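Local coordinates for protein sortase (Actinomyces oris, PDB 2XWG) that is a class C sortase of fimbrial assembly, probably joining pilin subunits covalently through an acyl-thioester intermediate on its extracellular catalytic domain, at residues A[140-152]-A[199-213]. Numbering follows the deposited sequence.
Sequences GGPSTHSVLTGHT and LRKVPGRDLVTLITC
Thr144 to Thr149 and Asp206 to Ile211 pair in parallel register as neighbouring strands in the wall of the sortase beta-barrel; the first strand leads on to His151, and the second carries Cys213, the predicted proton donor/acceptor and acyl-thioester residues. The backbone ladder runs from Thr144 N to Arg205 O (3.0 Å) as far as Gly150 N to Ile211 O. Among side-chain bonds, His145 is gripped at both ring nitrogens: ND1 gives its proton to Arg200 O in the ring plane (2.9 Å), and NE2 is hydrogen-bonded to Thr209 OG1 (2.6 Å), which also bonds Thr226. With CG anti to the backbone N (chi1 -170°), the imidazole reaches between residues 199-201 and the strand, while Leu207 CD1 sits 4.1 Å from the centroid over one face. Replacing His145 with an alanine is likely to leave Arg200 O without this donor, take from Thr209 OG1 its imidazole partner, and open a gap beside Leu207 CD1. Apolar contacts follow along the strands, with Val147 CG1 against Ile211 CG2 on the His145 face and Leu148 lying across Val208 and Leu210 on the other. At the start, Asp206, salt-bridged to Arg229, receives Gly141 N on OD2 (2.7 Å) from above its carboxylate plane, and a water links Thr144 OG1 to Leu207 O, donating to both.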
ATOM      1  N   GLY A 140       1.708   1.226  10.229  1.00 31.47           N
ATOM      2  CA  GLY A 140       0.895   2.217  10.903  1.00 35.70           C
ATOM      3  C   GLY A 140       1.715   3.204  11.722  1.00 41.84           C
ATOM      4  O   GLY A 140       2.937   3.282  11.593  1.00 41.22           O
ATOM      5  N   GLY A 141       1.044   3.973  12.570  1.00 43.21           N
ATOM      6  CA  GLY A 141       1.742   4.944  13.382  1.00 46.67           C
ATOM      7  C   GLY A 141       1.526   6.327  12.819  1.00 55.18           C
ATOM      8  O   GLY A 141       0.886   6.472  11.781  1.00 56.71           O
ATOM      9  N   PRO A 142       2.081   7.352  13.480  1.00 57.12           N
ATOM     10  CA  PRO A 142       1.693   8.739  13.212  1.00 56.12           C
ATOM     11  C   PRO A 142       2.535   9.372  12.107  1.00 55.67           C
ATOM     12  O   PRO A 142       3.709   9.027  11.956  1.00 54.66           O
ATOM     13  CB  PRO A 142       1.980   9.412  14.546  1.00 64.13           C
ATOM     14  CG  PRO A 142       3.140   8.564  15.171  1.00 59.78           C
ATOM     15  CD  PRO A 142       3.234   7.275  14.395  1.00 54.41           C
ATOM     16  N   SER A 143       1.946  10.289  11.349  1.00 54.28           N
ATOM     17  CA  SER A 143       2.633  10.866  10.196  1.00 56.13           C
ATOM     18  C   SER A 143       3.067   9.761   9.229  1.00 53.56           C
ATOM     19  O   SER A 143       4.213   9.727   8.760  1.00 55.42           O
ATOM     20  CB  SER A 143       3.842  11.702  10.639  1.00 57.48           C
ATOM     21  OG  SER A 143       3.449  12.771  11.491  1.00 63.04           O
ATOM     22  N   THR A 144       2.152   8.842   8.944  1.00 50.48           N
ATOM     23  CA  THR A 144       2.447   7.780   7.994  1.00 47.49           C
ATOM     24  C   THR A 144       1.313   7.671   7.005  1.00 44.04           C
ATOM     25  O   THR A 144       0.139   7.754   7.363  1.00 42.17           O
ATOM     26  CB  THR A 144       2.649   6.407   8.670  1.00 46.56           C
ATOM     27  OG1 THR A 144       1.395   5.925   9.172  1.00 43.55           O
ATOM     28  CG2 THR A 144       3.650   6.510   9.811  1.00 49.09           C
ATOM     29  N   HIS A 145       1.682   7.488   5.749  1.00 46.47           N
ATOM     30  CA  HIS A 145       0.717   7.259   4.697  1.00 41.62           C
ATOM     31  C   HIS A 145       1.272   6.184   3.785  1.00 39.20           C
ATOM     32  O   HIS A 145       2.139   6.443   2.942  1.00 37.31           O
ATOM     33  CB  HIS A 145       0.477   8.533   3.903  1.00 45.28           C
ATOM     34  CG  HIS A 145      -0.667   8.428   2.952  1.00 41.73           C
ATOM     35  ND1 HIS A 145      -1.011   9.441   2.090  1.00 48.50           N
ATOM     36  CD2 HIS A 145      -1.541   7.423   2.727  1.00 36.75           C
ATOM     37  CE1 HIS A 145      -2.060   9.069   1.378  1.00 47.38           C
ATOM     38  NE2 HIS A 145      -2.400   7.848   1.744  1.00 42.32           N
ATOM     39  N   SER A 146       0.776   4.971   3.981  1.00 40.53           N
ATOM     40  CA  SER A 146       1.253   3.806   3.250  1.00 38.74           C
ATOM     41  C   SER A 146       0.345   3.574   2.050  1.00 36.23           C
ATOM     42  O   SER A 146      -0.888   3.574   2.185  1.00 35.36           O
ATOM     43  CB  SER A 146       1.221   2.591   4.179  1.00 37.22           C
ATOM     44  OG  SER A 146       2.014   1.550   3.678  1.00 34.89           O
ATOM     45  N   VAL A 147       0.945   3.381   0.880  1.00 36.48           N
ATOM     46  CA  VAL A 147       0.175   3.244  -0.351  1.00 32.95           C
ATOM     47  C   VAL A 147       0.301   1.834  -0.905  1.00 33.81           C
ATOM     48  O   VAL A 147       1.407   1.400  -1.235  1.00 33.06           O
ATOM     49  CB  VAL A 147       0.669   4.222  -1.400  1.00 34.39           C
ATOM     50  CG1 VAL A 147       0.022   3.915  -2.736  1.00 33.33           C
ATOM     51  CG2 VAL A 147       0.348   5.639  -0.970  1.00 36.72           C
ATOM     52  N   LEU A 148      -0.824   1.117  -0.985  1.00 32.10           N
ATOM     53  CA  LEU A 148      -0.827  -0.288  -1.413  1.00 28.40           C
ATOM     54  C   LEU A 148      -1.498  -0.404  -2.777  1.00 31.65           C
ATOM     55  O   LEU A 148      -2.624   0.074  -2.957  1.00 30.57           O
ATOM     56  CB  LEU A 148      -1.550  -1.176  -0.396  1.00 22.63           C
ATOM     57  CG  LEU A 148      -1.064  -1.056   1.035  1.00 22.95           C
ATOM     58  CD1 LEU A 148      -1.745  -2.069   1.847  1.00 21.10           C
ATOM     59  CD2 LEU A 148       0.431  -1.280   1.084  1.00 23.26           C
ATOM     60  N   THR A 149      -0.808  -1.071  -3.704  1.00 30.13           N
ATOM     61  CA  THR A 149      -1.127  -1.095  -5.128  1.00 29.48           C
ATOM     62  C   THR A 149      -1.613  -2.459  -5.601  1.00 31.98           C
ATOM     63  O   THR A 149      -1.026  -3.475  -5.229  1.00 33.38           O
ATOM     64  CB  THR A 149       0.138  -0.798  -5.925  1.00 28.85           C
ATOM     65  OG1 THR A 149       0.825   0.304  -5.320  1.00 32.41           O
ATOM     66  CG2 THR A 149      -0.216  -0.430  -7.318  1.00 34.41           C
ATOM     67  N   GLY A 150      -2.649  -2.485  -6.441  1.00 23.84           N
ATOM     68  CA  GLY A 150      -3.205  -3.730  -6.933  1.00 21.98           C
ATOM     69  C   GLY A 150      -3.909  -3.577  -8.271  1.00 26.20           C
ATOM     70  O   GLY A 150      -4.627  -2.621  -8.483  1.00 29.79           O
ATOM     71  N   HIS A 151      -3.713  -4.537  -9.170  1.00 27.02           N
ATOM     72  CA  HIS A 151      -4.310  -4.521 -10.498  1.00 22.35           C
ATOM     73  C   HIS A 151      -5.817  -4.509 -10.437  1.00 25.14           C
ATOM     74  O   HIS A 151      -6.413  -4.936  -9.458  1.00 25.89           O
ATOM     75  CB  HIS A 151      -3.909  -5.772 -11.279  1.00 23.95           C
ATOM     76  CG  HIS A 151      -2.555  -5.699 -11.921  1.00 24.32           C
ATOM     77  ND1 HIS A 151      -2.082  -4.568 -12.549  1.00 25.80           N
ATOM     78  CD2 HIS A 151      -1.579  -6.630 -12.049  1.00 26.86           C
ATOM     79  CE1 HIS A 151      -0.877  -4.799 -13.036  1.00 23.68           C
ATOM     80  NE2 HIS A 151      -0.547  -6.045 -12.744  1.00 26.05           N
ATOM     81  N   THR A 152      -6.416  -3.966 -11.490  1.00 27.54           N
ATOM     82  CA  THR A 152      -7.778  -4.275 -11.887  1.00 25.71           C
ATOM     83  C   THR A 152      -7.646  -4.813 -13.302  1.00 27.17           C
ATOM     84  O   THR A 152      -6.893  -4.242 -14.109  1.00 25.24           O
ATOM     85  CB  THR A 152      -8.653  -3.019 -11.942  1.00 28.30           C
ATOM     86  OG1 THR A 152      -9.018  -2.615 -10.620  1.00 30.02           O
ATOM     87  CG2 THR A 152      -9.906  -3.306 -12.692  1.00 32.67           C
ATOM     88  N   LEU A 199      -1.180  11.151  -2.281  1.00 44.84           N
ATOM     89  CA  LEU A 199      -0.490   9.970  -1.771  1.00 45.09           C
ATOM     90  C   LEU A 199       0.632  10.364  -0.790  1.00 48.88           C
ATOM     91  O   LEU A 199       1.341   9.511  -0.252  1.00 46.32           O
ATOM     92  CB  LEU A 199       0.098   9.160  -2.937  1.00 41.11           C
ATOM     93  CG  LEU A 199      -0.842   8.704  -4.057  1.00 36.85           C
ATOM     94  CD1 LEU A 199      -0.067   7.964  -5.130  1.00 29.91           C
ATOM     95  CD2 LEU A 199      -2.004   7.850  -3.525  1.00 31.30           C
ATOM     96  N   ARG A 200       0.785  11.665  -0.568  1.00 57.89           N
ATOM     97  CA  ARG A 200       1.851  12.210   0.268  1.00 58.36           C
ATOM     98  C   ARG A 200       1.514  12.057   1.748  1.00 59.45           C
ATOM     99  O   ARG A 200       0.337  11.957   2.108  1.00 59.74           O
ATOM    100  CB  ARG A 200       2.046  13.690  -0.082  1.00 60.42           C
ATOM    101  CG  ARG A 200       2.292  13.925  -1.569  1.00 65.36           C
ATOM    102  CD  ARG A 200       2.325  15.407  -1.935  1.00 74.32           C
ATOM    103  NE  ARG A 200       3.350  16.104  -1.171  1.00 80.62           N
ATOM    104  CZ  ARG A 200       4.657  15.928  -1.342  1.00 85.59           C
ATOM    105  NH1 ARG A 200       5.103  15.073  -2.265  1.00 79.87           N
ATOM    106  NH2 ARG A 200       5.516  16.605  -0.586  1.00 85.50           N
ATOM    107  N   LYS A 201       2.530  12.050   2.611  1.00 51.30           N
ATOM    108  CA  LYS A 201       2.276  12.030   4.052  1.00 50.99           C
ATOM    109  C   LYS A 201       1.316  13.141   4.457  1.00 57.05           C
ATOM    110  O   LYS A 201       1.437  14.279   4.000  1.00 59.54           O
ATOM    111  CB  LYS A 201       3.573  12.187   4.849  1.00 53.98           C
ATOM    112  CG  LYS A 201       4.424  10.933   4.944  1.00 61.47           C
ATOM    113  CD  LYS A 201       5.883  11.296   5.179  1.00 67.51           C
ATOM    114  CE  LYS A 201       6.009  12.239   6.368  1.00 69.05           C
ATOM    115  NZ  LYS A 201       7.321  12.948   6.364  1.00 76.15           N
ATOM    116  N   VAL A 202       0.359  12.807   5.315  1.00 52.54           N
ATOM    117  CA  VAL A 202      -0.446  13.813   5.994  1.00 51.98           C
ATOM    118  C   VAL A 202      -0.059  13.798   7.478  1.00 62.04           C
ATOM    119  O   VAL A 202      -0.308  12.805   8.179  1.00 62.53           O
ATOM    120  CB  VAL A 202      -1.945  13.539   5.822  1.00 54.45           C
ATOM    121  CG1 VAL A 202      -2.770  14.557   6.606  1.00 54.40           C
ATOM    122  CG2 VAL A 202      -2.323  13.564   4.333  1.00 54.40           C
ATOM    123  N   PRO A 203       0.579  14.885   7.960  1.00 63.96           N
ATOM    124  CA  PRO A 203       1.212  14.871   9.289  1.00 62.06           C
ATOM    125  C   PRO A 203       0.239  14.652  10.446  1.00 65.59           C
ATOM    126  O   PRO A 203      -0.893  15.174  10.429  1.00 63.51           O
ATOM    127  CB  PRO A 203       1.874  16.244   9.373  1.00 63.12           C
ATOM    128  CG  PRO A 203       2.150  16.598   7.952  1.00 60.58           C
ATOM    129  CD  PRO A 203       0.938  16.097   7.207  1.00 63.11           C
ATOM    130  N   GLY A 204       0.693  13.865  11.427  1.00 65.01           N
ATOM    131  CA  GLY A 204      -0.107  13.509  12.586  1.00 62.80           C
ATOM    132  C   GLY A 204      -1.332  12.692  12.220  1.00 64.99           C
ATOM    133  O   GLY A 204      -2.288  12.598  12.995  1.00 69.02           O
ATOM    134  N   ARG A 205      -1.310  12.111  11.024  1.00 70.62           N
ATOM    135  CA  ARG A 205      -2.343  11.170  10.595  1.00 66.14           C
ATOM    136  C   ARG A 205      -1.739   9.819  10.201  1.00 58.59           C
ATOM    137  O   ARG A 205      -0.612   9.743   9.686  1.00 55.48           O
ATOM    138  CB  ARG A 205      -3.172  11.748   9.442  1.00 60.29           C
ATOM    139  CG  ARG A 205      -4.224  12.773   9.866  1.00 64.78           C
ATOM    140  CD  ARG A 205      -4.979  13.337   8.647  1.00 69.46           C
ATOM    141  NE  ARG A 205      -6.207  12.608   8.298  1.00 69.31           N
ATOM    142  CZ  ARG A 205      -6.819  12.684   7.111  1.00 70.29           C
ATOM    143  NH1 ARG A 205      -6.311  13.438   6.145  1.00 70.73           N
ATOM    144  NH2 ARG A 205      -7.935  11.999   6.876  1.00 66.68           N
ATOM    145  N   ASP A 206      -2.507   8.767  10.469  1.00 49.19           N
ATOM    146  CA  ASP A 206      -2.146   7.387  10.144  1.00 45.34           C
ATOM    147  C   ASP A 206      -3.068   6.937   9.004  1.00 41.24           C
ATOM    148  O   ASP A 206      -4.226   6.573   9.238  1.00 43.29           O
ATOM    149  CB  ASP A 206      -2.351   6.516  11.401  1.00 46.93           C
ATOM    150  CG  ASP A 206      -1.877   5.059  11.229  1.00 46.12           C
ATOM    151  OD1 ASP A 206      -1.802   4.577  10.073  1.00 41.49           O
ATOM    152  OD2 ASP A 206      -1.599   4.394  12.268  1.00 41.39           O
ATOM    153  N   LEU A 207      -2.584   6.991   7.769  1.00 33.96           N
ATOM    154  CA  LEU A 207      -3.442   6.667   6.630  1.00 32.72           C
ATOM    155  C   LEU A 207      -2.901   5.528   5.779  1.00 29.39           C
ATOM    156  O   LEU A 207      -1.700   5.399   5.609  1.00 30.20           O
ATOM    157  CB  LEU A 207      -3.566   7.880   5.716  1.00 36.75           C
ATOM    158  CG  LEU A 207      -3.886   9.254   6.259  1.00 37.70           C
ATOM    159  CD1 LEU A 207      -3.755  10.256   5.131  1.00 38.49           C
ATOM    160  CD2 LEU A 207      -5.290   9.234   6.806  1.00 43.83           C
ATOM    161  N   VAL A 208      -3.795   4.739   5.192  1.00 34.01           N
ATOM    162  CA  VAL A 208      -3.404   3.822   4.118  1.00 33.34           C
ATOM    163  C   VAL A 208      -4.285   4.011   2.891  1.00 33.11           C
ATOM    164  O   VAL A 208      -5.505   4.019   3.002  1.00 35.42           O
ATOM    165  CB  VAL A 208      -3.537   2.357   4.528  1.00 30.58           C
ATOM    166  CG1 VAL A 208      -3.432   1.488   3.300  1.00 25.21           C
ATOM    167  CG2 VAL A 208      -2.469   1.994   5.527  1.00 36.73           C
ATOM    168  N   THR A 209      -3.676   4.148   1.720  1.00 32.10           N
ATOM    169  CA  THR A 209      -4.437   4.219   0.478  1.00 34.02           C
ATOM    170  C   THR A 209      -4.273   2.967  -0.393  1.00 33.96           C
ATOM    171  O   THR A 209      -3.149   2.559  -0.718  1.00 33.33           O
ATOM    172  CB  THR A 209      -4.029   5.436  -0.357  1.00 37.67           C
ATOM    173  OG1 THR A 209      -4.219   6.622   0.421  1.00 44.47           O
ATOM    174  CG2 THR A 209      -4.880   5.531  -1.615  1.00 33.74           C
ATOM    175  N   LEU A 210      -5.404   2.368  -0.758  1.00 30.61           N
ATOM    176  CA  LEU A 210      -5.452   1.307  -1.744  1.00 27.04           C
ATOM    177  C   LEU A 210      -5.628   1.916  -3.137  1.00 31.02           C
ATOM    178  O   LEU A 210      -6.627   2.580  -3.412  1.00 35.11           O
ATOM    179  CB  LEU A 210      -6.630   0.397  -1.429  1.00 25.79           C
ATOM    180  CG  LEU A 210      -6.740   0.003   0.048  1.00 25.83           C
ATOM    181  CD1 LEU A 210      -7.962  -0.846   0.292  1.00 23.20           C
ATOM    182  CD2 LEU A 210      -5.497  -0.743   0.522  1.00 22.02           C
ATOM    183  N   ILE A 211      -4.682   1.701  -4.038  1.00 27.51           N
ATOM    184  CA  ILE A 211      -4.851   2.272  -5.361  1.00 29.37           C
ATOM    185  C   ILE A 211      -4.934   1.216  -6.446  1.00 31.62           C
ATOM    186  O   ILE A 211      -4.165   0.279  -6.446  1.00 29.86           O
ATOM    187  CB  ILE A 211      -3.717   3.235  -5.686  1.00 33.00           C
ATOM    188  CG1 ILE A 211      -3.910   3.843  -7.075  1.00 35.56           C
ATOM    189  CG2 ILE A 211      -2.390   2.527  -5.613  1.00 28.75           C
ATOM    190  CD1 ILE A 211      -2.924   4.962  -7.382  1.00 32.62           C
ATOM    191  N   THR A 212      -5.880   1.369  -7.370  1.00 34.80           N
ATOM    192  CA  THR A 212      -5.970   0.486  -8.524  1.00 29.05           C
ATOM    193  C   THR A 212      -6.220   1.292  -9.804  1.00 34.51           C
ATOM    194  O   THR A 212      -6.371   2.518  -9.764  1.00 36.46           O
ATOM    195  CB  THR A 212      -7.089  -0.523  -8.342  1.00 26.46           C
ATOM    196  OG1 THR A 212      -7.060  -1.462  -9.415  1.00 28.46           O
ATOM    197  CG2 THR A 212      -8.393   0.167  -8.360  1.00 31.14           C
ATOM    198  N   CYS A 213      -6.240   0.618 -10.947  1.00 36.47           N
ATOM    199  CA  CYS A 213      -6.563   1.284 -12.198  1.00 37.04           C
ATOM    200  C   CYS A 213      -8.048   1.265 -12.448  1.00 38.36           C
ATOM    201  O   CYS A 213      -8.756   0.389 -11.948  1.00 41.52           O
ATOM    202  CB  CYS A 213      -5.844   0.609 -13.339  1.00 35.88           C
ATOM    203  SG  CYS A 213      -4.126   0.939 -13.220  1.00 43.65           S
TER
HETATM  204  O   HOH W   1       0.207   4.368   7.326  1.00 36.38           O